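Cellulase IBT99 (Metagenomes, PDB 6WBT) probably hydrolyses 6-phospho-alpha-glucosides as a family 4 glycosidase, binding NAD, a manganese ion and glucose 6-phosphate. Local coordinates at residues G13-P18 and K296-A301; K54-T59 and V311-F316. One frame throughout, in Å; residues are numbered along the deposited sequence.

Contact 1: residues G13-P18 and K296-A301; sequences GSTYTP and KRIFKA. With NAD (nicotinamide-adenine-dinucleotide), chain G.
Ile298 packs its CD1 methyl against the turn of residues 13-18. Ile298 CD1 lies 3.3 Å from Thr15 O and 3.6 Å from Thr15 CA. CG1 is anti to the backbone N (chi1 -163°), which sends the long branch toward this backbone. The tip of Pro18 meets the same methyl, with Pro18 CG 3.7 Å from Ile298 CD1. On the shorter branch, Ile298 CG2 faces Thr15 CG2 at 4.0 Å, and these two side chains cross at about a right angle.

Ser14, Thr15 and Tyr16 also meet NAD. Thr15 donates from both Thr15 N and Thr15 OG1 to NAD O1N, each at 2.8 Å. Its OG1 sits between its own N and carbonyl carbon (chi1 61°), close enough for both groups to reach one oxygen. Arg294 NE is a further partner of OG1. Ser14 OG accepts from Tyr16 N at 3.1 Å in a nearly straight capping bond. It also points at O1N, but that modelled distance is too short to trust. The nicotinamide comes edge-on to the Tyr16 ring: C5N stands over one face, and Tyr16 CE1 is 3.5 Å from NAD C6N. The tyrosine also touches the bound glucose 6-phosphate. With an alanine in place of Tyr16, the edge of the nicotinamide would probably lose the ring face under it, and the sugar phosphate a neighbour.

Gly13 lies close to the adenosine ribose of NAD. The turn joins strand 5-10 to helix 17-25. It is the glycine-rich dinucleotide-binding loop of a Rossmann fold, here backed by helix 296-306.

Contact 2: residues K54-T59 and V311-F316; sequences KEVIKT and VDLQQF
Leu313 lays its forked end over one face of the helical segment 54-59, where it overlaps Val56, Glu55 and Thr59. Its CG is anti to the carbonyl carbon (chi1 -71°), and the chain runs on extended to CD1, so that methyl goes deepest. Leu313 CD1 is 3.8 Å from Val56 CA and 3.5 Å from Glu55 O. Thr59 OG1 lies 3.3 Å from Leu313 CD1. The CG methylene of Glu55 is a looser neighbour, 4.3 Å from Leu313 CD1. The second methyl, Leu313 CD2, meets Val56 CG2 at 3.9 Å. The turn of Val56, with CG1 anti to the backbone N (chi1 173°), puts CG2 rather than CG1 on the side facing Leu313. The two side chains cross obliquely.

Thr59 turns its hydroxyl back along the helix. OG1 lies close to Glu55 O, one turn earlier, at a modelled distance too short to trust in detail. The leucine methyl lies against both oxygens, whereas the side-chain pairing with Val56 is apolar.

Helix 43-60 is the connection between parallel strands 33-39 and 66-69, a beta-alpha-beta crossover of the Rossmann fold. Ile57 touches Leu66 of strand 66-69 and Leu25 of helix 17-25. Leu313 comes from the loop between helices 296-306 and 321-334. It also touches Ile52, one turn before Val56.

Val311 and Phe316 have other neighbours. Val311 packs on Asp304 and Ile305 of helix 296-306, and Glu55 also reaches Ile305. Phe316 has Gln315 CB over the centre of one ring face, 3.9 Å above the plane of the Phe316 ring. The ring touches Ile52 and Pro18.

Both contacts join the Rossmann part of the chain to the region that follows helix 286-291. Contact 1 is buried and lies beside the cofactor. Contact 2 is farther from the chain centre and partly buried, with Thr59 exposed. Their centres are about 11 Å apart. They abut directly: Ile298 CG1 of contact 1 is 3.8 Å from Phe316 CE1 of contact 2. Helix 43-60 serves both, since Ile52 touches Ile298, Leu313 and Phe316. Each uses one branched aliphatic side chain as its main apolar link. The chemistry differs around it: contact 1 adds phosphate binding, whereas contact 2 is a leucine against a helix surface that includes a threonine hydroxyl.

Contact 1: residues G13-P18 and K296-A301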
loop_
_atom_site.group_PDB
_atom_site.type_symbol
_atom_site.label_atom_id
_atom_site.label_comp_id
_atom_site.label_asym_id
_atom_site.label_seq_id
_atom_site.Cartn_x
_atom_site.Cartn_y
_atom_site.Cartn_z
ATOM N N GLY A 13 21.968 -39.089 -2.892
ATOM C CA GLY A 13 22.147 -39.725 -4.181
ATOM C C GLY A 13 22.114 -38.744 -5.335
ATOM O O GLY A 13 21.750 -39.107 -6.458
ATOM N N SER A 14 22.487 -37.497 -5.067
ATOM C CA SER A 14 22.497 -36.450 -6.074
ATOM C C SER A 14 23.840 -36.420 -6.789
ATOM O O SER A 14 24.864 -36.833 -6.239
ATOM C CB SER A 14 22.218 -35.083 -5.444
ATOM O OG SER A 14 22.488 -34.039 -6.362
ATOM N N THR A 15 23.825 -35.928 -8.029
ATOM C CA THR A 15 25.063 -35.785 -8.786
ATOM C C THR A 15 25.947 -34.670 -8.240
ATOM O O THR A 15 27.143 -34.635 -8.550
ATOM C CB THR A 15 24.756 -35.528 -10.262
ATOM O OG1 THR A 15 24.009 -34.312 -10.393
ATOM C CG2 THR A 15 23.947 -36.678 -10.843
ATOM N N TYR A 16 25.390 -33.767 -7.438
ATOM C CA TYR A 16 26.158 -32.701 -6.812
ATOM C C TYR A 16 26.639 -33.062 -5.414
ATOM O O TYR A 16 27.314 -32.246 -4.779
ATOM C CB TYR A 16 25.326 -31.415 -6.747
ATOM C CG TYR A 16 24.885 -30.895 -8.096
ATOM C CD1 TYR A 16 23.591 -31.107 -8.553
ATOM C CD2 TYR A 16 25.761 -30.191 -8.912
ATOM C CE1 TYR A 16 23.182 -30.633 -9.784
ATOM C CE2 TYR A 16 25.360 -29.713 -10.146
ATOM C CZ TYR A 16 24.070 -29.937 -10.577
ATOM O OH TYR A 16 23.666 -29.463 -11.804
ATOM N N THR A 17 26.308 -34.256 -4.921
ATOM C CA THR A 17 26.713 -34.638 -3.568
ATOM C C THR A 17 28.226 -34.735 -3.408
ATOM O O THR A 17 28.756 -34.155 -2.445
ATOM C CB THR A 17 26.015 -35.943 -3.167
ATOM O OG1 THR A 17 24.594 -35.756 -3.191
ATOM C CG2 THR A 17 26.440 -36.369 -1.769
ATOM N N PRO A 18 28.978 -35.421 -4.280
ATOM C CA PRO A 18 30.443 -35.425 -4.115
ATOM C C PRO A 18 31.067 -34.049 -4.240
ATOM O O PRO A 18 32.167 -33.834 -3.715
ATOM C CB PRO A 18 30.924 -36.358 -5.236
ATOM C CG PRO A 18 29.742 -37.187 -5.580
ATOM C CD PRO A 18 28.564 -36.287 -5.398
ATOM N N LYS A 296 25.747 -40.150 -15.938
ATOM C CA LYS A 296 26.509 -41.293 -16.432
ATOM C C LYS A 296 27.905 -41.335 -15.822
ATOM O O LYS A 296 28.385 -42.407 -15.431
ATOM C CB LYS A 296 26.590 -41.244 -17.957
ATOM C CG LYS A 296 27.643 -42.160 -18.555
ATOM C CD LYS A 296 27.721 -41.999 -20.064
ATOM C CE LYS A 296 28.922 -42.735 -20.635
ATOM N NZ LYS A 296 29.006 -42.594 -22.115
ATOM N N ARG A 297 28.568 -40.183 -15.721
ATOM C CA ARG A 297 29.934 -40.138 -15.219
ATOM C C ARG A 297 30.029 -40.259 -13.704
ATOM O O ARG A 297 31.144 -40.365 -13.181
ATOM C CB ARG A 297 30.621 -38.844 -15.664
ATOM C CG ARG A 297 30.859 -38.744 -17.161
ATOM C CD ARG A 297 31.726 -37.541 -17.496
ATOM N NE ARG A 297 31.162 -36.297 -16.981
ATOM C CZ ARG A 297 30.329 -35.517 -17.661
ATOM N NH1 ARG A 297 29.959 -35.850 -18.889
ATOM N NH2 ARG A 297 29.865 -34.402 -17.112
ATOM N N ILE A 298 28.907 -40.245 -12.985
ATOM C CA ILE A 298 28.956 -40.339 -11.530
ATOM C C ILE A 298 28.623 -41.763 -11.103
ATOM O O ILE A 298 29.037 -42.214 -10.028
ATOM C CB ILE A 298 28.021 -39.312 -10.864
ATOM C CG1 ILE A 298 28.392 -39.145 -9.389
ATOM C CG2 ILE A 298 26.563 -39.725 -11.004
ATOM C CD1 ILE A 298 28.006 -37.811 -8.808
ATOM N N PHE A 299 27.883 -42.488 -11.940
ATOM C CA PHE A 299 27.665 -43.908 -11.705
ATOM C C PHE A 299 28.745 -44.771 -12.338
ATOM O O PHE A 299 28.905 -45.932 -11.947
ATOM C CB PHE A 299 26.286 -44.327 -12.222
ATOM C CG PHE A 299 25.146 -43.759 -11.424
ATOM C CD1 PHE A 299 25.332 -43.377 -10.105
ATOM C CD2 PHE A 299 23.892 -43.603 -11.991
ATOM C CE1 PHE A 299 24.290 -42.852 -9.365
ATOM C CE2 PHE A 299 22.844 -43.079 -11.255
ATOM C CZ PHE A 299 23.045 -42.703 -9.941
ATOM N N LYS A 300 29.484 -44.224 -13.306
ATOM C CA LYS A 300 30.684 -44.891 -13.799
ATOM C C LYS A 300 31.782 -44.880 -12.744
ATOM O O LYS A 300 32.469 -45.888 -12.542
ATOM C CB LYS A 300 31.153 -44.218 -15.091
ATOM C CG LYS A 300 32.575 -44.551 -15.536
ATOM C CD LYS A 300 33.580 -43.508 -15.053
ATOM C CE LYS A 300 33.062 -42.096 -15.253
ATOM N NZ LYS A 300 33.884 -41.101 -14.511
ATOM N N ALA A 301 31.963 -43.744 -12.064
ATOM C CA ALA A 301 32.978 -43.656 -11.021
ATOM C C ALA A 301 32.650 -44.560 -9.840
ATOM O O ALA A 301 33.561 -45.028 -9.149
ATOM C CB ALA A 301 33.132 -42.208 -10.558
HETATM P PA NAD G . 19.571 -36.272 -9.083
HETATM O O1A NAD G . 18.299 -36.738 -9.707
HETATM O O2A NAD G . 20.858 -36.738 -9.681
HETATM O O5B NAD G . 19.545 -36.635 -7.518
HETATM C C5B NAD G . 18.438 -36.172 -6.697
HETATM C C4B NAD G . 18.343 -37.032 -5.460
HETATM O O4B NAD G . 17.203 -36.617 -4.660
HETATM C C3B NAD G . 18.151 -38.540 -5.699
HETATM O O3B NAD G . 19.077 -39.270 -4.905
HETATM C C2B NAD G . 16.719 -38.786 -5.210
HETATM O O2B NAD G . 16.465 -40.116 -4.812
HETATM C C1B NAD G . 16.647 -37.771 -4.078
HETATM N N9A NAD G . 15.294 -37.479 -3.620
HETATM C C8A NAD G . 14.163 -37.403 -4.394
HETATM N N7A NAD G . 13.079 -37.132 -3.710
HETATM C C5A NAD G . 13.517 -37.033 -2.398
HETATM C C6A NAD G . 12.840 -36.766 -1.193
HETATM N N6A NAD G . 11.530 -36.546 -1.115
HETATM N N1A NAD G . 13.574 -36.742 -0.055
HETATM C C2A NAD G . 14.891 -36.966 -0.141
HETATM N N3A NAD G . 15.633 -37.226 -1.214
HETATM C C4A NAD G . 14.881 -37.247 -2.327
HETATM O O3 NAD G . 19.576 -34.669 -9.049
HETATM P PN NAD G . 20.710 -33.583 -9.382
HETATM O O1N NAD G . 21.941 -33.914 -8.605
HETATM O O2N NAD G . 20.820 -33.437 -10.863
HETATM O O5D NAD G . 20.033 -32.268 -8.767
HETATM C C5D NAD G . 19.606 -32.312 -7.383
HETATM C C4D NAD G . 18.768 -31.095 -7.083
HETATM O O4D NAD G . 19.620 -29.926 -7.067
HETATM C C3D NAD G . 17.668 -30.773 -8.105
HETATM O O3D NAD G . 16.464 -30.444 -7.425
HETATM C C2D NAD G . 18.263 -29.548 -8.807
HETATM O O2D NAD G . 17.322 -28.751 -9.509
HETATM C C1D NAD G . 18.900 -28.837 -7.620
HETATM N N1N NAD G . 19.866 -27.783 -8.038
HETATM C C2N NAD G . 19.530 -26.462 -7.907
HETATM C C3N NAD G . 20.404 -25.466 -8.314
HETATM C C7N NAD G . 19.996 -24.032 -8.090
HETATM O O7N NAD G . 20.317 -23.178 -8.911
HETATM N N7N NAD G . 19.329 -23.749 -6.979
HETATM C C4N NAD G . 21.618 -25.827 -8.891
HETATM C C5N NAD G . 21.959 -27.159 -8.984
HETATM C C6N NAD G . 21.073 -28.120 -8.550
#

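Contact 2: residues K54-T59 and V311-F316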
loop_
_atom_site.group_PDB
_atom_site.type_symbol
_atom_site.label_atom_id
_atom_site.label_comp_id
_atom_site.label_asym_id
_atom_site.label_seq_id
_atom_site.Cartn_x
_atom_site.Cartn_y
_atom_site.Cartn_z
ATOM N N LYS A 54 32.832 -41.453 0.222
ATOM C CA LYS A 54 33.884 -42.058 1.032
ATOM C C LYS A 54 35.252 -41.856 0.392
ATOM O O LYS A 54 36.246 -41.632 1.093
ATOM C CB LYS A 54 33.600 -43.547 1.236
ATOM C CG LYS A 54 32.371 -43.834 2.080
ATOM C CD LYS A 54 31.992 -45.304 2.029
ATOM C CE LYS A 54 30.701 -45.565 2.786
ATOM N NZ LYS A 54 30.262 -46.983 2.667
ATOM N N GLU A 55 35.320 -41.929 -0.939
ATOM C CA GLU A 55 36.583 -41.687 -1.628
ATOM C C GLU A 55 36.992 -40.222 -1.541
ATOM O O GLU A 55 38.189 -39.917 -1.478
ATOM C CB GLU A 55 36.475 -42.126 -3.088
ATOM C CG GLU A 55 37.792 -42.560 -3.713
ATOM C CD GLU A 55 38.320 -43.854 -3.122
ATOM O OE1 GLU A 55 39.555 -44.036 -3.092
ATOM O OE2 GLU A 55 37.499 -44.687 -2.683
ATOM N N VAL A 56 36.020 -39.307 -1.539
ATOM C CA VAL A 56 36.328 -37.893 -1.345
ATOM C C VAL A 56 36.790 -37.642 0.084
ATOM O O VAL A 56 37.749 -36.899 0.321
ATOM C CB VAL A 56 35.109 -37.026 -1.708
ATOM C CG1 VAL A 56 35.362 -35.570 -1.345
ATOM C CG2 VAL A 56 34.783 -37.158 -3.187
ATOM N N ILE A 57 36.114 -38.256 1.058
ATOM C CA ILE A 57 36.536 -38.136 2.451
ATOM C C ILE A 57 37.924 -38.734 2.637
ATOM O O ILE A 57 38.766 -38.179 3.352
ATOM C CB ILE A 57 35.498 -38.798 3.378
ATOM C CG1 ILE A 57 34.215 -37.967 3.418
ATOM C CG2 ILE A 57 36.062 -38.989 4.779
ATOM C CD1 ILE A 57 33.135 -38.552 4.297
ATOM N N LYS A 58 38.193 -39.864 1.980
ATOM C CA LYS A 58 39.500 -40.499 2.091
ATOM C C LYS A 58 40.608 -39.658 1.467
ATOM O O LYS A 58 41.783 -39.869 1.784
ATOM C CB LYS A 58 39.457 -41.885 1.442
ATOM C CG LYS A 58 40.641 -42.779 1.771
ATOM C CD LYS A 58 40.944 -42.762 3.261
ATOM C CE LYS A 58 41.741 -43.985 3.676
ATOM N NZ LYS A 58 40.914 -45.221 3.603
ATOM N N THR A 59 40.262 -38.703 0.605
ATOM C CA THR A 59 41.247 -37.893 -0.098
ATOM C C THR A 59 41.489 -36.538 0.556
ATOM O O THR A 59 42.637 -36.086 0.621
ATOM C CB THR A 59 40.813 -37.682 -1.553
ATOM O OG1 THR A 59 40.391 -38.933 -2.111
ATOM C CG2 THR A 59 41.966 -37.136 -2.382
ATOM N N VAL A 311 39.777 -43.369 -9.649
ATOM C CA VAL A 311 38.688 -42.463 -9.995
ATOM C C VAL A 311 39.198 -41.032 -9.917
ATOM O O VAL A 311 39.817 -40.638 -8.921
ATOM C CB VAL A 311 37.474 -42.667 -9.071
ATOM C CG1 VAL A 311 36.556 -41.454 -9.112
ATOM C CG2 VAL A 311 36.717 -43.915 -9.477
ATOM N N ASP A 312 38.939 -40.258 -10.969
ATOM C CA ASP A 312 39.286 -38.840 -11.000
ATOM C C ASP A 312 38.215 -38.068 -10.238
ATOM O O ASP A 312 37.111 -37.848 -10.742
ATOM C CB ASP A 312 39.408 -38.352 -12.439
ATOM C CG ASP A 312 39.637 -36.859 -12.529
ATOM O OD1 ASP A 312 40.641 -36.377 -11.965
ATOM O OD2 ASP A 312 38.817 -36.168 -13.170
ATOM N N LEU A 313 38.542 -37.653 -9.014
ATOM C CA LEU A 313 37.585 -36.954 -8.166
ATOM C C LEU A 313 37.411 -35.487 -8.535
ATOM O O LEU A 313 36.439 -34.867 -8.087
ATOM C CB LEU A 313 38.002 -37.065 -6.697
ATOM C CG LEU A 313 37.857 -38.448 -6.057
ATOM C CD1 LEU A 313 38.250 -38.408 -4.589
ATOM C CD2 LEU A 313 36.437 -38.967 -6.221
ATOM N N GLN A 314 38.311 -34.914 -9.338
ATOM C CA GLN A 314 38.149 -33.521 -9.736
ATOM C C GLN A 314 37.045 -33.329 -10.766
ATOM O O GLN A 314 36.762 -32.184 -11.134
ATOM C CB GLN A 314 39.463 -32.958 -10.281
ATOM C CG GLN A 314 39.751 -33.318 -11.729
ATOM C CD GLN A 314 40.928 -32.546 -12.296
ATOM O OE1 GLN A 314 42.023 -33.087 -12.450
ATOM N NE2 GLN A 314 40.706 -31.275 -12.613
ATOM N N GLN A 315 36.430 -34.414 -11.245
ATOM C CA GLN A 315 35.273 -34.290 -12.128
ATOM C C GLN A 315 34.168 -33.479 -11.465
ATOM O O GLN A 315 33.566 -32.596 -12.089
ATOM C CB GLN A 315 34.746 -35.675 -12.507
ATOM C CG GLN A 315 35.539 -36.409 -13.571
ATOM C CD GLN A 315 34.907 -37.742 -13.931
ATOM O OE1 GLN A 315 34.904 -38.677 -13.129
ATOM N NE2 GLN A 315 34.354 -37.830 -15.136
ATOM N N PHE A 316 33.890 -33.765 -10.196
ATOM C CA PHE A 316 32.759 -33.189 -9.488
ATOM C C PHE A 316 33.132 -31.969 -8.655
ATOM O O PHE A 316 32.271 -31.432 -7.952
ATOM C CB PHE A 316 32.114 -34.253 -8.594
ATOM C CG PHE A 316 32.197 -35.644 -9.160
ATOM C CD1 PHE A 316 31.378 -36.033 -10.206
ATOM C CD2 PHE A 316 33.100 -36.562 -8.646
ATOM C CE1 PHE A 316 31.455 -37.312 -10.730
ATOM C CE2 PHE A 316 33.182 -37.842 -9.165
ATOM C CZ PHE A 316 32.359 -38.217 -10.207
#